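Local coordinates for protein 3-hydroxyisobutyrate dehydrogenase (Thermus thermophilus, PDB 2CVZ) that probably oxidises 3-hydroxyisobutyrate to methylmalonate semialdehyde with NADP as cofactor, a step of valine catabolism, at residues Val4-Leu9 with Tyr14-His19; Leu37-Gln40 with Gly44-Ala47; Val58-Leu63 with Leu146-Lys151. All blocks are in the same frame, centred on the assembly; numbering follows the deposited sequence.

Interaction 1 of 3, residues Val4-Leu9 with Tyr14-His19; sequences VAFIGL and YPMAGH. With NDP (NADPH dihydro-nicotinamide-adenine-dinucleotide phosphate), chain G.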
loop_
_atom_site.group_PDB
_atom_site.type_symbol
_atom_site.label_atom_id
_atom_site.label_comp_id
_atom_site.label_asym_id
_atom_site.label_seq_id
_atom_site.Cartn_x
_atom_site.Cartn_y
_atom_site.Cartn_z
ATOM N N VAL C 4 -12.907 22.798 -40.113
ATOM C CA VAL C 4 -12.372 22.342 -38.842
ATOM C C VAL C 4 -11.011 21.749 -39.169
ATOM O O VAL C 4 -10.715 21.469 -40.333
ATOM C CB VAL C 4 -13.276 21.277 -38.181
ATOM C CG1 VAL C 4 -14.651 21.876 -37.903
ATOM C CG2 VAL C 4 -13.392 20.052 -39.077
ATOM N N ALA C 5 -10.169 21.578 -38.159
ATOM C CA ALA C 5 -8.845 21.024 -38.393
ATOM C C ALA C 5 -8.469 20.128 -37.234
ATOM O O ALA C 5 -8.917 20.346 -36.112
ATOM C CB ALA C 5 -7.826 22.149 -38.542
ATOM N N PHE C 6 -7.651 19.117 -37.506
ATOM C CA PHE C 6 -7.229 18.200 -36.458
ATOM C C PHE C 6 -5.711 18.060 -36.455
ATOM O O PHE C 6 -5.086 17.897 -37.508
ATOM C CB PHE C 6 -7.864 16.823 -36.667
ATOM C CG PHE C 6 -7.948 15.999 -35.411
ATOM C CD1 PHE C 6 -9.136 15.936 -34.685
ATOM C CD2 PHE C 6 -6.837 15.307 -34.936
ATOM C CE1 PHE C 6 -9.213 15.195 -33.502
ATOM C CE2 PHE C 6 -6.904 14.565 -33.757
ATOM C CZ PHE C 6 -8.094 14.508 -33.040
ATOM N N ILE C 7 -5.126 18.127 -35.264
ATOM C CA ILE C 7 -3.684 17.998 -35.102
ATOM C C ILE C 7 -3.374 16.777 -34.247
ATOM O O ILE C 7 -3.898 16.643 -33.141
ATOM C CB ILE C 7 -3.087 19.242 -34.407
ATOM C CG1 ILE C 7 -3.281 20.478 -35.287
ATOM C CG2 ILE C 7 -1.615 19.008 -34.102
ATOM C CD1 ILE C 7 -2.890 21.778 -34.611
ATOM N N GLY C 8 -2.526 15.892 -34.762
ATOM C CA GLY C 8 -2.165 14.697 -34.019
ATOM C C GLY C 8 -2.990 13.495 -34.429
ATOM O O GLY C 8 -3.968 13.143 -33.769
ATOM N N LEU C 9 -2.588 12.854 -35.523
ATOM C CA LEU C 9 -3.301 11.688 -36.029
ATOM C C LEU C 9 -2.733 10.392 -35.461
ATOM O O LEU C 9 -2.195 9.563 -36.196
ATOM C CB LEU C 9 -3.235 11.671 -37.561
ATOM C CG LEU C 9 -3.677 12.975 -38.233
ATOM C CD1 LEU C 9 -3.496 12.870 -39.740
ATOM C CD2 LEU C 9 -5.137 13.264 -37.890
ATOM N N TYR C 14 -6.249 9.745 -35.349
ATOM C CA TYR C 14 -6.518 9.295 -36.711
ATOM C C TYR C 14 -8.009 8.988 -36.915
ATOM O O TYR C 14 -8.668 9.616 -37.747
ATOM C CB TYR C 14 -5.661 8.064 -37.035
ATOM C CG TYR C 14 -5.593 7.724 -38.510
ATOM C CD1 TYR C 14 -4.709 8.389 -39.362
ATOM C CD2 TYR C 14 -6.423 6.747 -39.053
ATOM C CE1 TYR C 14 -4.656 8.080 -40.728
ATOM C CE2 TYR C 14 -6.379 6.434 -40.407
ATOM C CZ TYR C 14 -5.497 7.101 -41.237
ATOM O OH TYR C 14 -5.467 6.785 -42.577
ATOM N N PRO C 15 -8.568 8.025 -36.161
ATOM C CA PRO C 15 -9.995 7.733 -36.354
ATOM C C PRO C 15 -10.910 8.902 -35.979
ATOM O O PRO C 15 -11.924 9.136 -36.634
ATOM C CB PRO C 15 -10.221 6.497 -35.479
ATOM C CG PRO C 15 -9.184 6.645 -34.400
ATOM C CD PRO C 15 -7.975 7.108 -35.170
HETATM N N MSE C 16 -10.548 9.638 -34.932
HETATM C CA MSE C 16 -11.351 10.781 -34.506
HETATM C C MSE C 16 -11.486 11.800 -35.627
HETATM O O MSE C 16 -12.588 12.276 -35.922
HETATM C CB MSE C 16 -10.718 11.447 -33.283
HETATM C CG MSE C 16 -10.876 10.650 -32.009
HETATM SE SE MSE C 16 -9.858 11.427 -30.560
HETATM C CE MSE C 16 -10.936 12.986 -30.230
ATOM N N ALA C 17 -10.361 12.135 -36.250
ATOM C CA ALA C 17 -10.357 13.095 -37.343
ATOM C C ALA C 17 -11.110 12.511 -38.531
ATOM O O ALA C 17 -11.601 13.245 -39.385
ATOM C CB ALA C 17 -8.926 13.435 -37.740
ATOM N N GLY C 18 -11.188 11.185 -38.583
ATOM C CA GLY C 18 -11.902 10.535 -39.668
ATOM C C GLY C 18 -13.382 10.865 -39.597
ATOM O O GLY C 18 -14.021 11.137 -40.618
ATOM N N HIS C 19 -13.938 10.838 -38.390
ATOM C CA HIS C 19 -15.349 11.157 -38.216
ATOM C C HIS C 19 -15.615 12.601 -38.618
ATOM O O HIS C 19 -16.624 12.899 -39.260
ATOM C CB HIS C 19 -15.773 10.906 -36.770
ATOM C CG HIS C 19 -15.921 9.454 -36.444
ATOM N ND1 HIS C 19 -16.963 8.691 -36.927
ATOM C CD2 HIS C 19 -15.125 8.609 -35.749
ATOM C CE1 HIS C 19 -16.801 7.437 -36.544
ATOM N NE2 HIS C 19 -15.692 7.360 -35.829
HETATM P PA NDP G . -0.258 8.079 -29.983
HETATM O O1A NDP G . -0.837 7.061 -30.818
HETATM O O2A NDP G . 1.060 7.918 -29.272
HETATM O O5B NDP G . -0.216 9.431 -30.905
HETATM C C5B NDP G . 0.356 10.635 -30.378
HETATM C C4B NDP G . 0.195 11.629 -31.519
HETATM O O4B NDP G . 0.807 12.863 -31.053
HETATM C C3B NDP G . 0.825 11.281 -32.829
HETATM O O3B NDP G . -0.015 11.776 -33.904
HETATM C C2B NDP G . 2.118 12.001 -32.833
HETATM O O2B NDP G . 2.763 12.239 -34.087
HETATM C C1B NDP G . 1.765 13.219 -32.038
HETATM N N9A NDP G . 2.954 13.852 -31.404
HETATM C C8A NDP G . 3.820 13.318 -30.421
HETATM N N7A NDP G . 4.762 14.184 -30.103
HETATM C C5A NDP G . 4.539 15.297 -30.867
HETATM C C6A NDP G . 5.181 16.549 -30.996
HETATM N N6A NDP G . 6.258 16.831 -30.262
HETATM N N1A NDP G . 4.691 17.462 -31.871
HETATM C C2A NDP G . 3.598 17.172 -32.614
HETATM N N3A NDP G . 2.919 16.021 -32.568
HETATM C C4A NDP G . 3.444 15.113 -31.664
HETATM O O3 NDP G . -1.290 8.548 -28.891
HETATM P PN NDP G . -2.793 8.197 -28.481
HETATM O O1N NDP G . -2.812 6.779 -28.109
HETATM O O2N NDP G . -3.602 8.696 -29.643
HETATM O O5D NDP G . -3.008 9.217 -27.271
HETATM C C5D NDP G . -3.037 10.668 -27.468
HETATM C C4D NDP G . -3.759 11.281 -26.229
HETATM O O4D NDP G . -5.009 10.611 -26.087
HETATM C C3D NDP G . -3.003 11.005 -24.925
HETATM O O3D NDP G . -3.088 12.163 -24.083
HETATM C C2D NDP G . -3.672 9.782 -24.355
HETATM O O2D NDP G . -3.388 9.685 -22.970
HETATM C C1D NDP G . -5.165 10.148 -24.743
HETATM N N1N NDP G . -6.106 8.986 -24.780
HETATM C C2N NDP G . -5.651 7.767 -25.355
HETATM C C3N NDP G . -6.607 6.672 -25.382
HETATM C C7N NDP G . -6.229 5.380 -25.966
HETATM O O7N NDP G . -6.852 4.322 -25.745
HETATM N N7N NDP G . -5.172 5.296 -26.796
HETATM C C4N NDP G . -7.889 6.878 -24.852
HETATM C C5N NDP G . -8.298 8.060 -24.306
HETATM C C6N NDP G . -7.410 9.116 -24.269
HETATM P P2B NDP G . 3.590 11.173 -34.858
HETATM O O1X NDP G . 4.512 11.999 -35.663
HETATM O O2X NDP G . 2.656 10.352 -35.677
HETATM O O3X NDP G . 4.351 10.295 -33.867
#
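At the first strand-turn-helix of the nucleotide-binding domain, Phe6 of strand 4-7 meets Ala17 and Met16 of helix 13-23, while Leu9, just past the strand, packs on Tyr14 and Ala17. The methyl of Ala17 comes down over one face of the Phe6 ring, CB lying 4.1 Å from the ring centroid and 29° off the ring normal, a CH-pi contact. It leans toward the root of the ring, with Ala17 CB 3.6 Å from Phe6 CG. Because CG stands anti to the backbone N of Phe6 (chi1 -157°), the far end of the ring reaches Met16, a selenomethionine; the two side chains cross at about a right angle, and Phe6 CZ is 4.0 Å from Met16 CB. An alanine in place of Phe6 would remove the ring that both helix residues touch, and is likely to leave a gap between the strand and the Ala17 methyl.

This is the Rossmann arrangement, in which the parallel strand 4-7, the helix and strand 26-29 form a beta-alpha-beta unit. Gly8 fits the first glycine of a GxGxxG-type sequence; it adopts a positive phi (97°) at which a CB would be pressed against the carbonyl O of Ile7. Leu9 then meets the helix with two parts of its side chain. Its CD2 branch lies 3.8 Å from Ala17 CB, so one methyl of the helix serves both Phe6 and Leu9, whereas Leu9 CB sits at the edge of the Tyr14 ring, 4.0 Å from CD1. The phenolic OH of Tyr14 hydrogen-bonds to Glu42. On the cofactor side, Leu9 N lies 3.2 Å from O3B of NADPH and donates to Asn30 OD1, an atom also hydrogen-bonded to the cofactor.

Interaction 2 of 3, residues Leu37-Gln40 with Gly44-Ala47; sequences LRHQ and GSEA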
loop_
_atom_site.group_PDB
_atom_site.type_symbol
_atom_site.label_atom_id
_atom_site.label_comp_id
_atom_site.label_asym_id
_atom_site.label_seq_id
_atom_site.Cartn_x
_atom_site.Cartn_y
_atom_site.Cartn_z
ATOM N N LEU C 37 -1.206 12.348 -45.117
ATOM C CA LEU C 37 -1.500 12.003 -46.505
ATOM C C LEU C 37 -2.412 10.786 -46.582
ATOM O O LEU C 37 -3.367 10.764 -47.360
ATOM C CB LEU C 37 -0.205 11.712 -47.276
ATOM C CG LEU C 37 0.750 12.880 -47.525
ATOM C CD1 LEU C 37 1.952 12.382 -48.313
ATOM C CD2 LEU C 37 0.036 13.986 -48.291
ATOM N N ARG C 38 -2.112 9.772 -45.776
ATOM C CA ARG C 38 -2.910 8.558 -45.748
ATOM C C ARG C 38 -4.335 8.854 -45.290
ATOM O O ARG C 38 -5.304 8.295 -45.787
ATOM C CB ARG C 38 -2.247 7.574 -44.783
ATOM C CG ARG C 38 -3.113 6.342 -44.521
ATOM C CD ARG C 38 -2.308 5.191 -43.909
ATOM N NE ARG C 38 -3.104 4.483 -42.902
ATOM C CZ ARG C 38 -2.654 4.504 -41.634
ATOM N NH1 ARG C 38 -1.540 5.148 -41.335
ATOM N NH2 ARG C 38 -3.343 3.874 -40.678
ATOM N N HIS C 39 -4.457 9.754 -44.319
ATOM C CA HIS C 39 -5.758 10.127 -43.772
ATOM C C HIS C 39 -6.611 10.797 -44.852
ATOM O O HIS C 39 -7.812 10.541 -44.958
ATOM C CB HIS C 39 -5.563 11.068 -42.573
ATOM C CG HIS C 39 -6.789 11.245 -41.732
ATOM N ND1 HIS C 39 -7.805 12.116 -42.065
ATOM C CD2 HIS C 39 -7.170 10.649 -40.576
ATOM C CE1 HIS C 39 -8.757 12.049 -41.150
ATOM N NE2 HIS C 39 -8.396 11.165 -40.236
ATOM N N GLN C 40 -5.982 11.651 -45.651
ATOM C CA GLN C 40 -6.681 12.337 -46.731
ATOM C C GLN C 40 -7.233 11.311 -47.713
ATOM O O GLN C 40 -8.367 11.421 -48.167
ATOM C CB GLN C 40 -5.733 13.285 -47.464
ATOM C CG GLN C 40 -6.348 13.927 -48.699
ATOM C CD GLN C 40 -5.420 14.917 -49.368
ATOM O OE1 GLN C 40 -4.840 15.782 -48.712
ATOM N NE2 GLN C 40 -5.286 14.806 -50.686
ATOM N N GLY C 44 -11.036 11.681 -46.874
ATOM C CA GLY C 44 -11.464 12.867 -47.598
ATOM C C GLY C 44 -11.083 14.164 -46.908
ATOM O O GLY C 44 -11.619 15.232 -47.217
ATOM N N SER C 45 -10.170 14.073 -45.948
ATOM C CA SER C 45 -9.698 15.256 -45.248
ATOM C C SER C 45 -8.643 15.863 -46.162
ATOM O O SER C 45 -8.373 15.323 -47.237
ATOM C CB SER C 45 -9.063 14.867 -43.912
ATOM O OG SER C 45 -8.068 13.871 -44.096
ATOM N N GLU C 46 -8.059 16.984 -45.751
ATOM C CA GLU C 46 -7.020 17.619 -46.552
ATOM C C GLU C 46 -5.767 17.802 -45.711
ATOM O O GLU C 46 -5.760 18.577 -44.753
ATOM C CB GLU C 46 -7.475 18.983 -47.076
ATOM C CG GLU C 46 -6.591 19.516 -48.204
ATOM C CD GLU C 46 -6.906 20.953 -48.588
ATOM O OE1 GLU C 46 -8.089 21.346 -48.525
ATOM O OE2 GLU C 46 -5.966 21.686 -48.969
ATOM N N ALA C 47 -4.712 17.072 -46.060
ATOM C CA ALA C 47 -3.450 17.176 -45.337
ATOM C C ALA C 47 -2.814 18.506 -45.717
ATOM O O ALA C 47 -2.647 18.799 -46.898
ATOM C CB ALA C 47 -2.532 16.020 -45.718
HETATM O O HOH W 1 -3.242 17.666 -49.426
#
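Gln40 carries CG opposite its backbone N (chi1 174°) and runs on extended, which lays its amide beside Ala47, while Ser45 OG, held between its own backbone N and carbonyl carbon (chi1 53°), is turned to the His39 ring. Together these groups tie the end of helix 34-43 to strand 46-47, the closing half of a beta-alpha-beta unit of the Rossmann fold, where strand 46-47 runs along the outer side of strand 26-29.

His39 ND1 and Ser45 OG are 2.7 Å apart in a nearly straight hydrogen bond (169°), with the hydroxyl at the edge of the imidazole, near its plane. The other ring nitrogen, NE2, bonds to the backbone O of Tyr14, so His39 is gripped at both nitrogens and its rotation is fixed inside a buried setting.

Gly44 is the first residue to leave the helix, with positive phi; its N still donates to Gln40 O at 3.0 Å before the chain turns back. Leu37 adds a looser apolar touch, CD2 lying 4.2 Å from Ala47 CB. Gln40 in effect extends the helix's grip on the strand: Ala47 N donates to its OE1 at 3.0 Å, in the carbonyl plane and on a lone pair. The same OE1 accepts from a water at 2.6 Å, and that water also donates to Ala47 O at 2.8 Å.

Interaction 3 of 3, residues Val58-Leu63 with Leu146-Lys151; sequences VIFTCL and LAYAKK. With NDP (NADPH dihydro-nicotinamide-adenine-dinucleotide phosphate), chain G.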
loop_
_atom_site.group_PDB
_atom_site.type_symbol
_atom_site.label_atom_id
_atom_site.label_comp_id
_atom_site.label_asym_id
_atom_site.label_seq_id
_atom_site.Cartn_x
_atom_site.Cartn_y
_atom_site.Cartn_z
ATOM N N VAL C 58 -12.699 25.756 -35.773
ATOM C CA VAL C 58 -12.475 24.891 -34.625
ATOM C C VAL C 58 -11.252 24.019 -34.870
ATOM O O VAL C 58 -11.186 23.278 -35.852
ATOM C CB VAL C 58 -13.682 23.968 -34.351
ATOM C CG1 VAL C 58 -13.439 23.163 -33.076
ATOM C CG2 VAL C 58 -14.954 24.791 -34.231
ATOM N N ILE C 59 -10.282 24.125 -33.971
ATOM C CA ILE C 59 -9.053 23.350 -34.062
ATOM C C ILE C 59 -9.079 22.264 -32.992
ATOM O O ILE C 59 -9.370 22.544 -31.829
ATOM C CB ILE C 59 -7.815 24.246 -33.825
ATOM C CG1 ILE C 59 -7.698 25.278 -34.949
ATOM C CG2 ILE C 59 -6.558 23.393 -33.744
ATOM C CD1 ILE C 59 -6.571 26.267 -34.758
ATOM N N PHE C 60 -8.789 21.028 -33.392
ATOM C CA PHE C 60 -8.756 19.902 -32.459
ATOM C C PHE C 60 -7.332 19.390 -32.302
ATOM O O PHE C 60 -6.556 19.394 -33.255
ATOM C CB PHE C 60 -9.584 18.717 -32.962
ATOM C CG PHE C 60 -11.059 18.965 -33.020
ATOM C CD1 PHE C 60 -11.619 19.673 -34.078
ATOM C CD2 PHE C 60 -11.899 18.449 -32.039
ATOM C CE1 PHE C 60 -12.998 19.860 -34.160
ATOM C CE2 PHE C 60 -13.280 18.629 -32.111
ATOM C CZ PHE C 60 -13.830 19.335 -33.173
ATOM N N THR C 61 -7.000 18.929 -31.101
ATOM C CA THR C 61 -5.687 18.361 -30.848
ATOM C C THR C 61 -5.834 17.120 -29.985
ATOM O O THR C 61 -6.686 17.060 -29.104
ATOM C CB THR C 61 -4.739 19.346 -30.117
ATOM O OG1 THR C 61 -5.406 19.915 -28.984
ATOM C CG2 THR C 61 -4.281 20.449 -31.057
ATOM N N CYS C 62 -5.024 16.110 -30.271
ATOM C CA CYS C 62 -5.026 14.894 -29.476
ATOM C C CYS C 62 -3.584 14.431 -29.484
ATOM O O CYS C 62 -3.193 13.558 -30.263
ATOM C CB CYS C 62 -5.933 13.821 -30.072
ATOM S SG CYS C 62 -6.150 12.445 -28.928
ATOM N N LEU C 63 -2.800 15.055 -28.610
ATOM C CA LEU C 63 -1.375 14.788 -28.488
ATOM C C LEU C 63 -1.066 14.042 -27.189
ATOM O O LEU C 63 -1.943 13.862 -26.344
ATOM C CB LEU C 63 -0.629 16.125 -28.545
ATOM C CG LEU C 63 -0.964 16.936 -29.806
ATOM C CD1 LEU C 63 -0.471 18.373 -29.675
ATOM C CD2 LEU C 63 -0.344 16.255 -31.015
ATOM N N LEU C 146 -18.573 17.685 -32.418
ATOM C CA LEU C 146 -17.983 16.482 -31.838
ATOM C C LEU C 146 -18.527 15.229 -32.517
ATOM O O LEU C 146 -19.190 14.402 -31.890
ATOM C CB LEU C 146 -18.266 16.446 -30.333
ATOM C CG LEU C 146 -17.916 17.752 -29.612
ATOM C CD1 LEU C 146 -18.232 17.626 -28.125
ATOM C CD2 LEU C 146 -16.441 18.078 -29.827
ATOM N N ALA C 147 -18.221 15.093 -33.804
ATOM C CA ALA C 147 -18.692 13.974 -34.617
ATOM C C ALA C 147 -18.202 12.594 -34.188
ATOM O O ALA C 147 -18.763 11.581 -34.606
ATOM C CB ALA C 147 -18.323 14.218 -36.085
ATOM N N TYR C 148 -17.161 12.552 -33.364
ATOM C CA TYR C 148 -16.605 11.284 -32.898
ATOM C C TYR C 148 -17.141 10.860 -31.534
ATOM O O TYR C 148 -16.736 9.825 -31.000
ATOM C CB TYR C 148 -15.080 11.392 -32.820
ATOM C CG TYR C 148 -14.600 12.631 -32.086
ATOM C CD1 TYR C 148 -14.805 12.782 -30.713
ATOM C CD2 TYR C 148 -13.963 13.665 -32.773
ATOM C CE1 TYR C 148 -14.389 13.939 -30.041
ATOM C CE2 TYR C 148 -13.544 14.823 -32.114
ATOM C CZ TYR C 148 -13.760 14.953 -30.749
ATOM O OH TYR C 148 -13.347 16.098 -30.098
ATOM N N ALA C 149 -18.062 11.647 -30.986
ATOM C CA ALA C 149 -18.603 11.369 -29.659
ATOM C C ALA C 149 -20.088 11.044 -29.572
ATOM O O ALA C 149 -20.868 11.332 -30.482
ATOM C CB ALA C 149 -18.300 12.547 -28.737
ATOM N N LYS C 150 -20.457 10.433 -28.451
ATOM C CA LYS C 150 -21.840 10.086 -28.166
ATOM C C LYS C 150 -22.207 10.867 -26.906
ATOM O O LYS C 150 -22.887 11.890 -26.977
ATOM C CB LYS C 150 -21.982 8.580 -27.928
ATOM C CG LYS C 150 -23.421 8.124 -27.708
ATOM C CD LYS C 150 -23.522 6.607 -27.681
ATOM C CE LYS C 150 -24.963 6.147 -27.496
ATOM N NZ LYS C 150 -25.077 4.661 -27.541
ATOM N N LYS C 151 -21.732 10.391 -25.758
ATOM C CA LYS C 151 -21.988 11.048 -24.480
ATOM C C LYS C 151 -21.052 12.241 -24.293
ATOM O O LYS C 151 -19.833 12.088 -24.277
ATOM C CB LYS C 151 -21.791 10.056 -23.330
ATOM C CG LYS C 151 -21.707 10.700 -21.951
ATOM C CD LYS C 151 -23.044 11.250 -21.480
ATOM C CE LYS C 151 -23.997 10.129 -21.087
ATOM N NZ LYS C 151 -25.295 10.661 -20.581
HETATM P PA NDP G . -0.258 8.079 -29.983
HETATM O O1A NDP G . -0.837 7.061 -30.818
HETATM O O2A NDP G . 1.060 7.918 -29.272
HETATM O O5B NDP G . -0.216 9.431 -30.905
HETATM C C5B NDP G . 0.356 10.635 -30.378
HETATM C C4B NDP G . 0.195 11.629 -31.519
HETATM O O4B NDP G . 0.807 12.863 -31.053
HETATM C C3B NDP G . 0.825 11.281 -32.829
HETATM O O3B NDP G . -0.015 11.776 -33.904
HETATM C C2B NDP G . 2.118 12.001 -32.833
HETATM O O2B NDP G . 2.763 12.239 -34.087
HETATM C C1B NDP G . 1.765 13.219 -32.038
HETATM N N9A NDP G . 2.954 13.852 -31.404
HETATM C C8A NDP G . 3.820 13.318 -30.421
HETATM N N7A NDP G . 4.762 14.184 -30.103
HETATM C C5A NDP G . 4.539 15.297 -30.867
HETATM C C6A NDP G . 5.181 16.549 -30.996
HETATM N N6A NDP G . 6.258 16.831 -30.262
HETATM N N1A NDP G . 4.691 17.462 -31.871
HETATM C C2A NDP G . 3.598 17.172 -32.614
HETATM N N3A NDP G . 2.919 16.021 -32.568
HETATM C C4A NDP G . 3.444 15.113 -31.664
HETATM O O3 NDP G . -1.290 8.548 -28.891
HETATM P PN NDP G . -2.793 8.197 -28.481
HETATM O O1N NDP G . -2.812 6.779 -28.109
HETATM O O2N NDP G . -3.602 8.696 -29.643
HETATM O O5D NDP G . -3.008 9.217 -27.271
HETATM C C5D NDP G . -3.037 10.668 -27.468
HETATM C C4D NDP G . -3.759 11.281 -26.229
HETATM O O4D NDP G . -5.009 10.611 -26.087
HETATM C C3D NDP G . -3.003 11.005 -24.925
HETATM O O3D NDP G . -3.088 12.163 -24.083
HETATM C C2D NDP G . -3.672 9.782 -24.355
HETATM O O2D NDP G . -3.388 9.685 -22.970
HETATM C C1D NDP G . -5.165 10.148 -24.743
HETATM N N1N NDP G . -6.106 8.986 -24.780
HETATM C C2N NDP G . -5.651 7.767 -25.355
HETATM C C3N NDP G . -6.607 6.672 -25.382
HETATM C C7N NDP G . -6.229 5.380 -25.966
HETATM O O7N NDP G . -6.852 4.322 -25.745
HETATM N N7N NDP G . -5.172 5.296 -26.796
HETATM C C4N NDP G . -7.889 6.878 -24.852
HETATM C C5N NDP G . -8.298 8.060 -24.306
HETATM C C6N NDP G . -7.410 9.116 -24.269
HETATM P P2B NDP G . 3.590 11.173 -34.858
HETATM O O1X NDP G . 4.512 11.999 -35.663
HETATM O O2X NDP G . 2.656 10.352 -35.677
HETATM O O3X NDP G . 4.351 10.295 -33.867
#
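The Phe60 ring receives two neighbours at its edge, near its plane: Leu146 CD2 and the hydroxyl of Tyr148. The Tyr148 ring in turn has Phe60 CE2 at its own edge. The planes stand at 79° and the centroids 5.9 Å apart, yet the rings meet obliquely, rim against rim, and neither lies over the other's face. In the Rossmann-type sheet Phe60 belongs to the inner strand 58-61, whereas Leu146 and Tyr148 lie in the turn that leads into strand 149-156, at the far end of the strand order.

Phe60 CE2 is the shared point of contact. It lies 3.2 Å from Tyr148 OH and 3.8 Å from Tyr148 CE2, so the phenol presents its outer corner to the phenylalanine. From the first residue of 146-151, the CD2 branch of Leu146 approaches Phe60 CE2 to 3.9 Å. The two aromatic side chains come from opposite directions; a chi1 of 49°, which places CG between the backbone N and the carbonyl carbon, sends the Tyr148 ring toward the strand.

A type I beta turn from Leu146 to Ala149 sets the spacing of these two residues, closed by Ala149 N donating to Leu146 O at 3.1 Å. Around them, Leu20 of helix 13-23 packs on Phe60. Farther along, Lys151 forms a salt bridge with Glu198 of the second subunit, which puts this segment between the buried interior and a subunit interface.

Strand 58-61 also delivers its C-terminal end to the cofactor, as Rossmann strands do. Leu63 CD2 lies 3.6 Å from the adenine N3A of NADPH, and one residue earlier Cys62 SG comes within 3.6 Å of O4D in the nicotinamide ribose.

Overall arrangement
All three contacts lie in the nucleotide-binding domain and reach one sheet, in which strands 46-47, 26-29, 4-7 and 58-61 are successive parallel neighbours. They follow in series along the chain. Interaction 1 is central: its centre is 8 Å from that of interaction 3, to which it is joined by backbone bonding between strands 4-7 and 58-61 and by Met16 against Tyr148, and 10 Å from that of interaction 2, which it meets through helices 13-23 and 34-43. Interactions 2 and 3 do not touch, their centres being about 17 Å apart. Interactions 1 and 3 both border NADPH, whereas interaction 2 closes the outer end of the sheet.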